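Isomerase/lactonizing enzyme (Agrobacterium fabrum str. C58, PDB 2NQL) is of unknown function but belongs to the enolase superfamily, joining an N-terminal capping domain to a TIM-barrel-type domain that holds a sodium ion. Local coordinates at residues A[183-188]-A[209-214]; A[156-161]-A[339-344]; A[84-89]-A[106-111]; A[100-105]-A[118-123]. One frame throughout, in Å; residues are numbered along the deposited sequence. Where two conformers were deposited one is given.

Interaction 1: A[183-188]-A[209-214]; sequences FKFATP and AKIAAD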
loop_
_atom_site.group_PDB
_atom_site.type_symbol
_atom_site.label_atom_id
_atom_site.label_comp_id
_atom_site.label_asym_id
_atom_site.label_seq_id
_atom_site.Cartn_x
_atom_site.Cartn_y
_atom_site.Cartn_z
ATOM N N PHE A 183 6.179 -22.379 20.982
ATOM C CA PHE A 183 5.505 -21.277 21.677
ATOM C C PHE A 183 6.106 -19.962 21.216
ATOM O O PHE A 183 7.293 -19.895 20.856
ATOM C CB PHE A 183 5.705 -21.372 23.209
ATOM C CG PHE A 183 5.239 -22.670 23.796
ATOM C CD1 PHE A 183 3.921 -22.808 24.248
ATOM C CD2 PHE A 183 6.103 -23.775 23.848
ATOM C CE1 PHE A 183 3.468 -24.026 24.777
ATOM C CE2 PHE A 183 5.655 -25.006 24.353
ATOM C CZ PHE A 183 4.350 -25.130 24.825
ATOM N N LYS A 184 5.298 -18.906 21.255
ATOM C CA LYS A 184 5.812 -17.568 20.979
ATOM C C LYS A 184 5.190 -16.592 21.957
ATOM O O LYS A 184 3.989 -16.689 22.258
ATOM C CB LYS A 184 5.539 -17.167 19.509
ATOM C CG LYS A 184 6.095 -15.790 19.128
ATOM C CD LYS A 184 5.873 -15.468 17.639
ATOM C CE LYS A 184 4.457 -14.990 17.363
ATOM N NZ LYS A 184 4.276 -14.843 15.906
ATOM N N PHE A 185 5.997 -15.652 22.450
ATOM C CA PHE A 185 5.486 -14.603 23.327
ATOM C C PHE A 185 5.732 -13.225 22.728
ATOM O O PHE A 185 6.658 -13.050 21.926
ATOM C CB PHE A 185 6.082 -14.717 24.742
ATOM C CG PHE A 185 7.504 -14.253 24.843
ATOM C CD1 PHE A 185 7.803 -12.932 25.208
ATOM C CD2 PHE A 185 8.557 -15.126 24.562
ATOM C CE1 PHE A 185 9.135 -12.496 25.291
ATOM C CE2 PHE A 185 9.898 -14.685 24.629
ATOM C CZ PHE A 185 10.178 -13.373 25.001
ATOM N N ALA A 186 4.920 -12.250 23.134
ATOM C CA ALA A 186 5.055 -10.889 22.611
ATOM C C ALA A 186 5.741 -10.018 23.655
ATOM O O ALA A 186 5.318 -9.958 24.812
ATOM C CB ALA A 186 3.685 -10.310 22.221
ATOM N N THR A 187 6.832 -9.379 23.242
ATOM C CA THR A 187 7.688 -8.617 24.155
ATOM C C THR A 187 7.060 -7.418 24.912
ATOM O O THR A 187 7.453 -7.174 26.058
ATOM C CB THR A 187 9.059 -8.247 23.516
ATOM O OG1 THR A 187 8.851 -7.365 22.400
ATOM C CG2 THR A 187 9.761 -9.487 23.007
ATOM N N PRO A 188 6.094 -6.676 24.295
ATOM C CA PRO A 188 5.333 -5.670 25.080
ATOM C C PRO A 188 4.488 -6.175 26.266
ATOM O O PRO A 188 4.220 -5.399 27.196
ATOM C CB PRO A 188 4.409 -5.025 24.030
ATOM C CG PRO A 188 5.088 -5.271 22.715
ATOM C CD PRO A 188 5.685 -6.638 22.869
ATOM N N ALA A 209 11.576 -27.319 24.627
ATOM C CA ALA A 209 10.510 -26.452 24.041
ATOM C C ALA A 209 11.116 -25.436 23.095
ATOM O O ALA A 209 12.215 -24.940 23.345
ATOM C CB ALA A 209 9.766 -25.730 25.135
ATOM N N LYS A 210 10.389 -25.098 22.023
ATOM C CA LYS A 210 10.785 -23.970 21.150
ATOM C C LYS A 210 10.063 -22.722 21.635
ATOM O O LYS A 210 8.846 -22.747 21.835
ATOM C CB LYS A 210 10.406 -24.241 19.685
ATOM C CG LYS A 210 11.152 -25.384 19.022
ATOM C CD LYS A 210 11.237 -25.184 17.525
ATOM C CE LYS A 210 10.882 -26.428 16.770
ATOM N NZ LYS A 210 11.991 -27.408 16.794
ATOM N N ILE A 211 10.822 -21.659 21.895
ATOM C CA ILE A 211 10.268 -20.423 22.474
ATOM C C ILE A 211 10.778 -19.241 21.653
ATOM O O ILE A 211 11.928 -18.827 21.771
ATOM C CB ILE A 211 10.630 -20.236 23.974
ATOM C CG1 ILE A 211 10.313 -21.509 24.784
ATOM C CG2 ILE A 211 9.838 -19.040 24.585
ATOM C CD1 ILE A 211 10.837 -21.478 26.246
ATOM N N ALA A 212 9.892 -18.684 20.835
ATOM C CA ALA A 212 10.210 -17.510 20.028
ATOM C C ALA A 212 9.758 -16.201 20.666
ATOM O O ALA A 212 8.820 -16.168 21.488
ATOM C CB ALA A 212 9.572 -17.668 18.635
ATOM N N ALA A 213 10.408 -15.117 20.247
ATOM C CA ALA A 213 10.079 -13.782 20.718
ATOM C C ALA A 213 9.591 -12.912 19.579
ATOM O O ALA A 213 10.318 -12.681 18.611
ATOM C CB ALA A 213 11.285 -13.127 21.371
ATOM N N ASP A 214 8.355 -12.437 19.712
ATOM C CA ASP A 214 7.840 -11.407 18.810
ATOM C C ASP A 214 8.214 -10.016 19.363
ATOM O O ASP A 214 7.646 -9.516 20.354
ATOM C CB ASP A 214 6.327 -11.583 18.592
ATOM C CG ASP A 214 5.702 -10.431 17.778
ATOM O OD1 ASP A 214 6.436 -9.709 17.059
ATOM O OD2 ASP A 214 4.469 -10.240 17.876
#
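Strands 182-186 and 210-214 run side by side in the same direction in the barrel wall, joined by helix 194-205 in a beta-alpha-beta unit. In the backbone ladder Phe183 N starts less well aligned, sitting above the carbonyl plane of Lys210, whereas Ala212 N points almost straight at Phe183 O (2.9 Å, 173°). Phe185 carries the ladder on, its N taking Ala212 O and its O receiving Asp214 N. Past the end of the strand, Thr187 N closes on Asp214 O at 3.0 Å.

Phe183, Phe185, Ile211 and Ala213 face the outer helices. Phe185 holds CG between its backbone N and carbonyl carbon (chi1 75°), a crowded position that swings the ring across the neighbouring strand. Ala213 CA then lies over one ring face, offset toward the rim, CZ meets Ala213 CB at 3.8 Å, and Ile211 CG2 comes to the ring edge. Phe183 instead turns CG anti to its carbonyl carbon and brings CE2 to Ala209 CB at 4.2 Å.

On the barrel's inner face, Lys184 extends with CG anti to its backbone N (chi1 -178°) and bends at chi3. Its CG touches Ala212 CB, and its CD crosses Asp214 CB obliquely at 4.0 Å. Lys184 NZ goes on to a salt bridge with Glu240, a ligand of the sodium ion, while Asp214 OD2 bonds His216 ND1.

The two faces thus differ in chemistry: aromatic and aliphatic groups seal the helix side, and the charged ends of Lys184 and Asp214 point inward, where Lys184 probably tempers the negative charge near the metal.

Interaction 2: A[156-161]-A[339-344]; sequences YVSGLP and GHEFQH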
loop_
_atom_site.group_PDB
_atom_site.type_symbol
_atom_site.label_atom_id
_atom_site.label_comp_id
_atom_site.label_asym_id
_atom_site.label_seq_id
_atom_site.Cartn_x
_atom_site.Cartn_y
_atom_site.Cartn_z
ATOM N N TYR A 156 2.343 -23.938 16.344
ATOM C CA TYR A 156 2.882 -23.362 17.574
ATOM C C TYR A 156 1.893 -22.449 18.249
ATOM O O TYR A 156 1.120 -21.744 17.582
ATOM C CB TYR A 156 4.234 -22.672 17.360
ATOM C CG TYR A 156 4.225 -21.317 16.685
ATOM C CD1 TYR A 156 4.048 -20.135 17.436
ATOM C CD2 TYR A 156 4.401 -21.200 15.303
ATOM C CE1 TYR A 156 4.062 -18.896 16.827
ATOM C CE2 TYR A 156 4.430 -19.934 14.679
ATOM C CZ TYR A 156 4.253 -18.802 15.444
ATOM O OH TYR A 156 4.264 -17.559 14.860
ATOM N N VAL A 157 1.934 -22.455 19.576
ATOM C CA VAL A 157 1.032 -21.657 20.396
ATOM C C VAL A 157 1.427 -20.188 20.389
ATOM O O VAL A 157 2.577 -19.809 20.651
ATOM C CB VAL A 157 0.967 -22.180 21.864
ATOM C CG1 VAL A 157 0.004 -21.353 22.695
ATOM C CG2 VAL A 157 0.521 -23.613 21.874
ATOM N N SER A 158 0.441 -19.354 20.096
ATOM C CA SER A 158 0.656 -17.940 20.110
ATOM C C SER A 158 -0.449 -17.348 20.976
ATOM O O SER A 158 -1.614 -17.774 20.914
ATOM C CB SER A 158 0.543 -17.430 18.675
ATOM O OG SER A 158 0.987 -16.102 18.569
ATOM N N GLY A 159 -0.083 -16.380 21.800
ATOM C CA GLY A 159 -1.081 -15.669 22.599
ATOM C C GLY A 159 -1.033 -16.266 23.985
ATOM O O GLY A 159 -1.413 -17.426 24.183
ATOM N N LEU A 160 -0.551 -15.481 24.943
ATOM C CA LEU A 160 -0.636 -15.860 26.350
ATOM C C LEU A 160 -1.391 -14.754 27.078
ATOM O O LEU A 160 -0.766 -13.909 27.728
ATOM C CB LEU A 160 0.771 -16.089 26.936
ATOM C CG LEU A 160 1.636 -17.216 26.334
ATOM C CD1 LEU A 160 3.058 -17.138 26.861
ATOM C CD2 LEU A 160 1.040 -18.621 26.561
ATOM N N PRO A 161 -2.745 -14.737 26.951
ATOM C CA PRO A 161 -3.505 -13.634 27.519
ATOM C C PRO A 161 -3.706 -13.805 29.022
ATOM O O PRO A 161 -4.828 -14.087 29.499
ATOM C CB PRO A 161 -4.837 -13.696 26.769
ATOM C CG PRO A 161 -4.988 -15.140 26.378
ATOM C CD PRO A 161 -3.616 -15.722 26.268
ATOM N N GLY A 339 5.946 -25.289 9.949
ATOM C CA GLY A 339 4.733 -25.319 10.763
ATOM C C GLY A 339 4.039 -23.967 10.634
ATOM O O GLY A 339 4.294 -23.223 9.675
ATOM N N HIS A 340 3.179 -23.639 11.584
ATOM C CA HIS A 340 2.164 -22.586 11.379
ATOM C C HIS A 340 1.716 -22.017 12.723
ATOM O O HIS A 340 1.535 -22.748 13.713
ATOM C CB HIS A 340 0.998 -23.188 10.586
ATOM C CG HIS A 340 0.114 -22.191 9.887
ATOM N ND1 HIS A 340 -0.651 -21.256 10.559
ATOM C CD2 HIS A 340 -0.173 -22.036 8.565
ATOM C CE1 HIS A 340 -1.363 -20.562 9.683
ATOM N NE2 HIS A 340 -1.083 -21.007 8.465
ATOM N N GLU A 341 1.570 -20.696 12.778
ATOM C CA GLU A 341 1.005 -20.061 13.970
ATOM C C GLU A 341 -0.410 -20.566 14.274
ATOM O O GLU A 341 -1.219 -20.785 13.360
ATOM C CB GLU A 341 1.044 -18.542 13.835
ATOM C CG GLU A 341 0.751 -17.797 15.130
ATOM C CD GLU A 341 1.017 -16.308 15.025
ATOM O OE1 GLU A 341 1.214 -15.819 13.912
ATOM O OE2 GLU A 341 1.033 -15.622 16.053
ATOM N N PHE A 342 -0.661 -20.791 15.564
ATOM C CA PHE A 342 -1.963 -21.196 16.067
ATOM C C PHE A 342 -2.426 -20.237 17.176
ATOM O O PHE A 342 -1.826 -20.140 18.252
ATOM C CB PHE A 342 -1.907 -22.667 16.553
ATOM C CG PHE A 342 -3.165 -23.152 17.247
ATOM C CD1 PHE A 342 -4.414 -23.158 16.599
ATOM C CD2 PHE A 342 -3.092 -23.658 18.552
ATOM C CE1 PHE A 342 -5.561 -23.648 17.243
ATOM C CE2 PHE A 342 -4.258 -24.160 19.193
ATOM C CZ PHE A 342 -5.477 -24.138 18.546
ATOM N N GLN A 343 -3.496 -19.510 16.878
ATOM C CA GLN A 343 -4.120 -18.598 17.824
ATOM C C GLN A 343 -5.291 -19.310 18.465
ATOM O O GLN A 343 -6.426 -19.185 18.003
ATOM C CB GLN A 343 -4.626 -17.353 17.090
ATOM C CG GLN A 343 -3.533 -16.496 16.481
ATOM C CD GLN A 343 -3.139 -15.356 17.385
ATOM O OE1 GLN A 343 -2.065 -15.370 17.990
ATOM N NE2 GLN A 343 -4.015 -14.359 17.494
ATOM N N HIS A 344 -5.007 -20.072 19.517
ATOM C CA HIS A 344 -5.997 -20.909 20.161
ATOM C C HIS A 344 -7.274 -20.159 20.553
ATOM O O HIS A 344 -8.375 -20.657 20.350
ATOM C CB HIS A 344 -5.354 -21.604 21.370
ATOM C CG HIS A 344 -4.699 -20.660 22.336
ATOM N ND1 HIS A 344 -5.335 -20.199 23.469
ATOM C CD2 HIS A 344 -3.483 -20.065 22.317
ATOM C CE1 HIS A 344 -4.525 -19.385 24.126
ATOM N NE2 HIS A 344 -3.395 -19.284 23.447
#
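Strands 156-158 and 340-342 pair in parallel with a strong twist of 46°, Tyr156 beside Glu341 and Val157 beside Phe342, through three bonds: Tyr156 N to His340 O, Phe342 N to Tyr156 O (2.9 Å) and Ser158 N to Phe342 O.

Tyr156 has CG in the crowded position between its backbone N and carbonyl carbon (chi1 76°), which folds the ring over the neighbouring strand. Glu341 CA sits over one ring face in a CH-pi contact, 3.9 Å from the centroid, and the extended Glu341 side chain crosses the ring obliquely, its carboxylate nearly parallel to it. At the far end Ser158 OG donates to Glu341 OE2 at 2.6 Å, which accepts through its anti lone pair, the one away from OE1. Glu341 OE1 is taken by Ala316 N, so both carboxylate oxygens are gripped.

His344, its CG also in the crowded position, turns its ring back so that NE2 donates to Gly159 O at 2.8 Å, in the ring plane and on a carbonyl lone pair. Its CD2 rests against Val157 CG1 at 3.7 Å. Gly159 adopts backbone angles that suit glycine. His340 points the other way, with ND1 on Glu341 O and NE2 on Ser327 OG.

The pair closes the barrel, joining its first strand to its last: strand 182-186 flanks 152-158 on its other edge, helix 165-177 lies against Val157 and Pro161, and helix 322-331 packs on His340.

Interaction 3: A[84-89]-A[106-111]; sequences DLLAGF and YDMMRV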
loop_
_atom_site.group_PDB
_atom_site.type_symbol
_atom_site.label_atom_id
_atom_site.label_comp_id
_atom_site.label_asym_id
_atom_site.label_seq_id
_atom_site.Cartn_x
_atom_site.Cartn_y
_atom_site.Cartn_z
ATOM N N ASP A 84 -16.789 -1.085 -6.322
ATOM C CA ASP A 84 -16.642 -0.028 -7.348
ATOM C C ASP A 84 -15.835 -0.496 -8.545
ATOM O O ASP A 84 -16.161 -0.163 -9.687
ATOM C CB ASP A 84 -15.999 1.252 -6.777
ATOM C CG ASP A 84 -15.842 2.359 -7.853
ATOM O OD1 ASP A 84 -16.862 2.834 -8.370
ATOM O OD2 ASP A 84 -14.698 2.701 -8.198
ATOM N N LEU A 85 -14.761 -1.231 -8.273
ATOM C CA LEU A 85 -13.739 -1.517 -9.266
ATOM C C LEU A 85 -13.567 -2.997 -9.579
ATOM O O LEU A 85 -13.639 -3.403 -10.737
ATOM C CB LEU A 85 -12.388 -0.913 -8.859
ATOM C CG LEU A 85 -11.159 -1.320 -9.695
ATOM C CD1 LEU A 85 -11.198 -0.751 -11.146
ATOM C CD2 LEU A 85 -9.816 -1.003 -9.003
ATOM N N LEU A 86 -13.291 -3.811 -8.562
ATOM C CA LEU A 86 -12.654 -5.097 -8.851
ATOM C C LEU A 86 -13.660 -6.163 -9.289
ATOM O O LEU A 86 -13.353 -6.986 -10.149
ATOM C CB LEU A 86 -11.862 -5.587 -7.634
ATOM C CG LEU A 86 -10.670 -4.740 -7.239
ATOM C CD1 LEU A 86 -10.274 -5.087 -5.790
ATOM C CD2 LEU A 86 -9.497 -4.999 -8.209
ATOM N N ALA A 87 -14.855 -6.135 -8.698
ATOM C CA ALA A 87 -15.892 -7.129 -9.012
ATOM C C ALA A 87 -16.212 -7.136 -10.511
ATOM O O ALA A 87 -16.381 -8.186 -11.099
ATOM C CB ALA A 87 -17.144 -6.884 -8.236
ATOM N N GLY A 88 -16.277 -5.950 -11.105
ATOM C CA GLY A 88 -16.574 -5.804 -12.540
ATOM C C GLY A 88 -15.593 -6.511 -13.449
ATOM O O GLY A 88 -15.967 -6.933 -14.551
ATOM N N PHE A 89 -14.341 -6.614 -13.016
ATOM C CA PHE A 89 -13.291 -7.286 -13.771
ATOM C C PHE A 89 -13.090 -8.766 -13.420
ATOM O O PHE A 89 -12.280 -9.463 -14.031
ATOM C CB PHE A 89 -11.987 -6.510 -13.661
ATOM C CG PHE A 89 -12.056 -5.168 -14.338
ATOM C CD1 PHE A 89 -11.958 -5.086 -15.729
ATOM C CD2 PHE A 89 -12.279 -4.010 -13.611
ATOM C CE1 PHE A 89 -12.044 -3.860 -16.379
ATOM C CE2 PHE A 89 -12.379 -2.781 -14.243
ATOM C CZ PHE A 89 -12.260 -2.706 -15.641
ATOM N N TYR A 106 -4.111 -7.122 -10.212
ATOM C CA TYR A 106 -2.927 -6.450 -9.691
ATOM C C TYR A 106 -2.402 -5.404 -10.667
ATOM O O TYR A 106 -2.114 -4.249 -10.292
ATOM C CB TYR A 106 -1.837 -7.466 -9.341
ATOM C CG TYR A 106 -0.621 -6.858 -8.700
ATOM C CD1 TYR A 106 -0.601 -6.551 -7.338
ATOM C CD2 TYR A 106 0.540 -6.616 -9.449
ATOM C CE1 TYR A 106 0.552 -5.999 -6.748
ATOM C CE2 TYR A 106 1.664 -6.048 -8.877
ATOM C CZ TYR A 106 1.685 -5.756 -7.539
ATOM O OH TYR A 106 2.827 -5.223 -7.008
ATOM N N ASP A 107 -2.281 -5.819 -11.925
ATOM C CA ASP A 107 -1.810 -4.911 -12.991
ATOM C C ASP A 107 -2.622 -3.630 -13.191
ATOM O O ASP A 107 -2.070 -2.644 -13.686
ATOM C CB ASP A 107 -1.735 -5.670 -14.319
ATOM C CG ASP A 107 -0.550 -6.581 -14.393
ATOM O OD1 ASP A 107 0.297 -6.561 -13.473
ATOM O OD2 ASP A 107 -0.463 -7.334 -15.381
ATOM N N MET A 108 -3.906 -3.631 -12.817
ATOM C CA MET A 108 -4.777 -2.465 -13.027
ATOM C C MET A 108 -4.259 -1.208 -12.319
ATOM O O MET A 108 -4.436 -0.104 -12.823
ATOM C CB MET A 108 -6.227 -2.719 -12.616
ATOM C CG MET A 108 -6.971 -3.772 -13.452
ATOM S SD MET A 108 -8.735 -3.551 -13.416
ATOM C CE MET A 108 -9.071 -4.046 -11.696
ATOM N N MET A 109 -3.624 -1.380 -11.151
ATOM C CA MET A 109 -3.293 -0.251 -10.303
ATOM C C MET A 109 -1.835 -0.200 -9.885
ATOM O O MET A 109 -1.436 0.706 -9.170
ATOM C CB MET A 109 -4.218 -0.223 -9.066
ATOM C CG MET A 109 -5.695 0.109 -9.385
ATOM S SD MET A 109 -5.973 1.787 -10.035
ATOM C CE MET A 109 -6.120 2.704 -8.501
ATOM N N ARG A 110 -1.031 -1.168 -10.325
ATOM C CA ARG A 110 0.340 -1.247 -9.851
ATOM C C ARG A 110 1.183 -0.010 -10.160
ATOM O O ARG A 110 1.923 0.447 -9.292
ATOM C CB ARG A 110 1.038 -2.569 -10.222
ATOM C CG ARG A 110 1.630 -2.655 -11.617
ATOM C CD ARG A 110 2.040 -4.083 -12.017
ATOM N NE ARG A 110 3.381 -4.482 -11.579
ATOM C CZ ARG A 110 4.105 -5.463 -12.142
ATOM N NH1 ARG A 110 3.628 -6.142 -13.179
ATOM N NH2 ARG A 110 5.320 -5.755 -11.691
ATOM N N VAL A 111 1.042 0.545 -11.355
ATOM C CA VAL A 111 1.909 1.679 -11.746
ATOM C C VAL A 111 1.603 2.959 -10.962
ATOM O O VAL A 111 2.397 3.888 -10.966
ATOM C CB VAL A 111 1.882 1.966 -13.265
ATOM C CG1 VAL A 111 2.300 0.701 -14.050
ATOM C CG2 VAL A 111 0.501 2.551 -13.716
#
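The helical layer of the N-terminal domain of the mandelate racemase / muconate lactonizing enzyme family brings helix 75-90 against the end of helix 98-109, and a Met-aromatic contact sits at the join. The two backbones stay well apart, Leu86 CA and Met108 CA being 9.3 Å from each other, so long side chains bridge the gap. Met108 does most of it. With CG anti to its carbonyl carbon, chi1 and an extended chi2 (-156°) carry SD over Phe89, and the bend at chi3 (-71°) then turns the CE methyl toward the leucines.

Met108 CE meets Leu86 CD2 obliquely at 3.6 Å. It also meets Leu85 tip to tip, 4.0 Å from CD1, where the leucine has CG anti to its backbone N. Beside this, Met109 CG approaches Leu85 CD2 at 4.3 Å. The contact is entirely apolar and forms part of the dimer interface: Val38 of the second subunit packs on Met108 and Asn32 of that subunit on Phe89, while Tyr119 of helix 117-138 backs Leu86 and Met109.

Phe89 offers one ring face, and Met108 SD stands over it, displaced toward the CD2 rim, 3.8 Å from the ring centroid and 19° off its normal.

Interaction 4: A[100-105]-A[118-123]; sequences AVYDDL and FYVDAL
Tyr102 brings ring atoms CD1 and CE1 against Leu123, crossing that side chain at about a right angle, with CE1 3.6 Å from Leu123 CD1. Its CG is anti to the backbone N (chi1 172°), which carries the ring from helix 98-109 across to helix 117-138. The hydroxyl passes Val120 CG1 at 4.2 Å and finds its polar partner in Asn297 ND2.

Leu123 splits its branches between two partners. CG lies anti to its carbonyl carbon, and the fork spreads so that CD1 touches Tyr102 while CD2 lies 3.5 Å from Leu105 CB. Leu105 and Leu123 slide past each other in opposite directions, as suits two helices running antiparallel at 157°. Their axes stay 11.0 Å apart, a spacing bridged by these large side chains.

Tyr119, with CG anti to its backbone N, reaches across to helix 98-109 and donates its OH to Leu105 O at 2.7 Å. The acceptor lies in the ring plane, though the hydroxyl stands 34° out of the carbonyl plane. Leu86 of helix 75-90 packs on Tyr119 and Leu123.

Between residues 100-105 and 118-123 one short bond from a buried phenol to a backbone carbonyl therefore crosses an otherwise apolar seam, and it satisfies the tyrosine hydroxyl there.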
loop_
_atom_site.group_PDB
_atom_site.type_symbol
_atom_site.label_atom_id
_atom_site.label_comp_id
_atom_site.label_asym_id
_atom_site.label_seq_id
_atom_site.Cartn_x
_atom_site.Cartn_y
_atom_site.Cartn_z
ATOM N N ALA A 100 -3.976 -16.079 -13.075
ATOM C CA ALA A 100 -4.116 -15.154 -14.202
ATOM C C ALA A 100 -5.083 -14.002 -13.879
ATOM O O ALA A 100 -4.803 -12.844 -14.207
ATOM C CB ALA A 100 -4.570 -15.908 -15.472
ATOM N N VAL A 101 -6.205 -14.310 -13.228
ATOM C CA VAL A 101 -7.151 -13.269 -12.818
ATOM C C VAL A 101 -6.514 -12.322 -11.786
ATOM O O VAL A 101 -6.595 -11.087 -11.951
ATOM C CB VAL A 101 -8.498 -13.834 -12.311
ATOM C CG1 VAL A 101 -9.434 -12.701 -11.787
ATOM C CG2 VAL A 101 -9.217 -14.630 -13.423
ATOM N N TYR A 102 -5.879 -12.897 -10.755
ATOM C CA TYR A 102 -5.101 -12.122 -9.783
ATOM C C TYR A 102 -4.115 -11.154 -10.458
ATOM O O TYR A 102 -4.067 -9.954 -10.132
ATOM C CB TYR A 102 -4.345 -13.022 -8.773
ATOM C CG TYR A 102 -3.416 -12.180 -7.940
ATOM C CD1 TYR A 102 -3.895 -11.457 -6.829
ATOM C CD2 TYR A 102 -2.080 -12.014 -8.314
ATOM C CE1 TYR A 102 -3.026 -10.629 -6.085
ATOM C CE2 TYR A 102 -1.211 -11.182 -7.597
ATOM C CZ TYR A 102 -1.681 -10.489 -6.491
ATOM O OH TYR A 102 -0.796 -9.684 -5.808
ATOM N N ASP A 103 -3.314 -11.681 -11.384
ATOM C CA ASP A 103 -2.271 -10.886 -12.032
ATOM C C ASP A 103 -2.884 -9.746 -12.836
ATOM O O ASP A 103 -2.351 -8.632 -12.810
ATOM C CB ASP A 103 -1.395 -11.761 -12.943
ATOM C CG ASP A 103 -0.377 -12.588 -12.170
ATOM O OD1 ASP A 103 -0.054 -12.243 -11.011
ATOM O OD2 ASP A 103 0.126 -13.598 -12.739
ATOM N N ASP A 104 -4.002 -10.007 -13.518
ATOM C CA ASP A 104 -4.725 -8.929 -14.218
ATOM C C ASP A 104 -5.230 -7.826 -13.291
ATOM O O ASP A 104 -5.095 -6.641 -13.605
ATOM C CB ASP A 104 -5.885 -9.484 -15.041
ATOM C CG ASP A 104 -5.411 -10.217 -16.303
ATOM O OD1 ASP A 104 -4.201 -10.154 -16.620
ATOM O OD2 ASP A 104 -6.252 -10.872 -16.936
ATOM N N LEU A 105 -5.804 -8.220 -12.152
ATOM C CA LEU A 105 -6.321 -7.239 -11.187
ATOM C C LEU A 105 -5.198 -6.441 -10.580
ATOM O O LEU A 105 -5.318 -5.214 -10.435
ATOM C CB LEU A 105 -7.158 -7.935 -10.077
ATOM C CG LEU A 105 -8.384 -8.728 -10.522
ATOM C CD1 LEU A 105 -9.092 -9.375 -9.301
ATOM C CD2 LEU A 105 -9.352 -7.879 -11.322
ATOM N N PHE A 118 -4.410 -2.027 1.333
ATOM C CA PHE A 118 -5.802 -2.427 1.145
ATOM C C PHE A 118 -6.085 -3.010 -0.228
ATOM O O PHE A 118 -6.976 -3.826 -0.369
ATOM C CB PHE A 118 -6.745 -1.246 1.393
ATOM C CG PHE A 118 -6.737 -0.789 2.833
ATOM C CD1 PHE A 118 -7.429 -1.508 3.795
ATOM C CD2 PHE A 118 -6.002 0.352 3.210
ATOM C CE1 PHE A 118 -7.414 -1.100 5.148
ATOM C CE2 PHE A 118 -5.984 0.769 4.543
ATOM C CZ PHE A 118 -6.683 0.026 5.516
ATOM N N TYR A 119 -5.358 -2.557 -1.242
ATOM C CA TYR A 119 -5.578 -3.086 -2.584
ATOM C C TYR A 119 -5.295 -4.589 -2.629
ATOM O O TYR A 119 -6.144 -5.352 -3.092
ATOM C CB TYR A 119 -4.709 -2.378 -3.624
ATOM C CG TYR A 119 -5.180 -2.646 -5.042
ATOM C CD1 TYR A 119 -6.371 -2.119 -5.496
ATOM C CD2 TYR A 119 -4.403 -3.419 -5.936
ATOM C CE1 TYR A 119 -6.814 -2.337 -6.816
ATOM C CE2 TYR A 119 -4.843 -3.663 -7.260
ATOM C CZ TYR A 119 -6.039 -3.102 -7.687
ATOM O OH TYR A 119 -6.522 -3.287 -8.965
ATOM N N VAL A 120 -4.141 -4.998 -2.101
ATOM C CA VAL A 120 -3.826 -6.422 -2.058
ATOM C C VAL A 120 -4.688 -7.189 -1.056
ATOM O O VAL A 120 -5.010 -8.347 -1.302
ATOM C CB VAL A 120 -2.300 -6.754 -2.041
ATOM C CG1 VAL A 120 -2.038 -8.310 -2.056
ATOM C CG2 VAL A 120 -1.629 -6.145 -3.299
ATOM N N ASP A 121 -5.132 -6.536 0.025
ATOM C CA ASP A 121 -6.113 -7.183 0.926
ATOM C C ASP A 121 -7.327 -7.605 0.086
ATOM O O ASP A 121 -7.805 -8.749 0.174
ATOM C CB ASP A 121 -6.621 -6.214 2.011
ATOM C CG ASP A 121 -5.690 -6.077 3.203
ATOM O OD1 ASP A 121 -4.650 -6.757 3.296
ATOM O OD2 ASP A 121 -6.023 -5.200 4.047
ATOM N N ALA A 122 -7.821 -6.670 -0.728
ATOM C CA ALA A 122 -8.991 -6.925 -1.563
ATOM C C ALA A 122 -8.746 -8.061 -2.544
ATOM O O ALA A 122 -9.602 -8.944 -2.697
ATOM C CB ALA A 122 -9.438 -5.648 -2.304
ATOM N N LEU A 123 -7.585 -8.028 -3.197
ATOM C CA LEU A 123 -7.207 -9.066 -4.148
ATOM C C LEU A 123 -7.105 -10.419 -3.468
ATOM O O LEU A 123 -7.472 -11.424 -4.055
ATOM C CB LEU A 123 -5.916 -8.734 -4.860
ATOM C CG LEU A 123 -5.839 -7.427 -5.685
ATOM C CD1 LEU A 123 -4.492 -7.364 -6.456
ATOM C CD2 LEU A 123 -7.046 -7.275 -6.627
#

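Overall arrangement
All four contacts are buried, but they fall into two groups on opposite sides of the chain's centre. Interactions 1 and 2 share the barrel sheet: strands 182-186 and 152-158 are neighbours, and Lys184 NZ lies 2.9 Å from Tyr156 OH, a probable hydrogen bond. Interactions 3 and 4 both use helix 98-109 and meet around Leu86 and Tyr119, with centres 7 Å apart; both also touch the second subunit, which neither barrel contact does. Chemistry follows place: backbone ladders and charged inner ends near the sodium ion in the barrel, sulfur, aliphatic and aromatic packing with one hydroxyl bond in the helical layer. Interactions 2 and 4 remain about 15 Å apart at their nearest atoms.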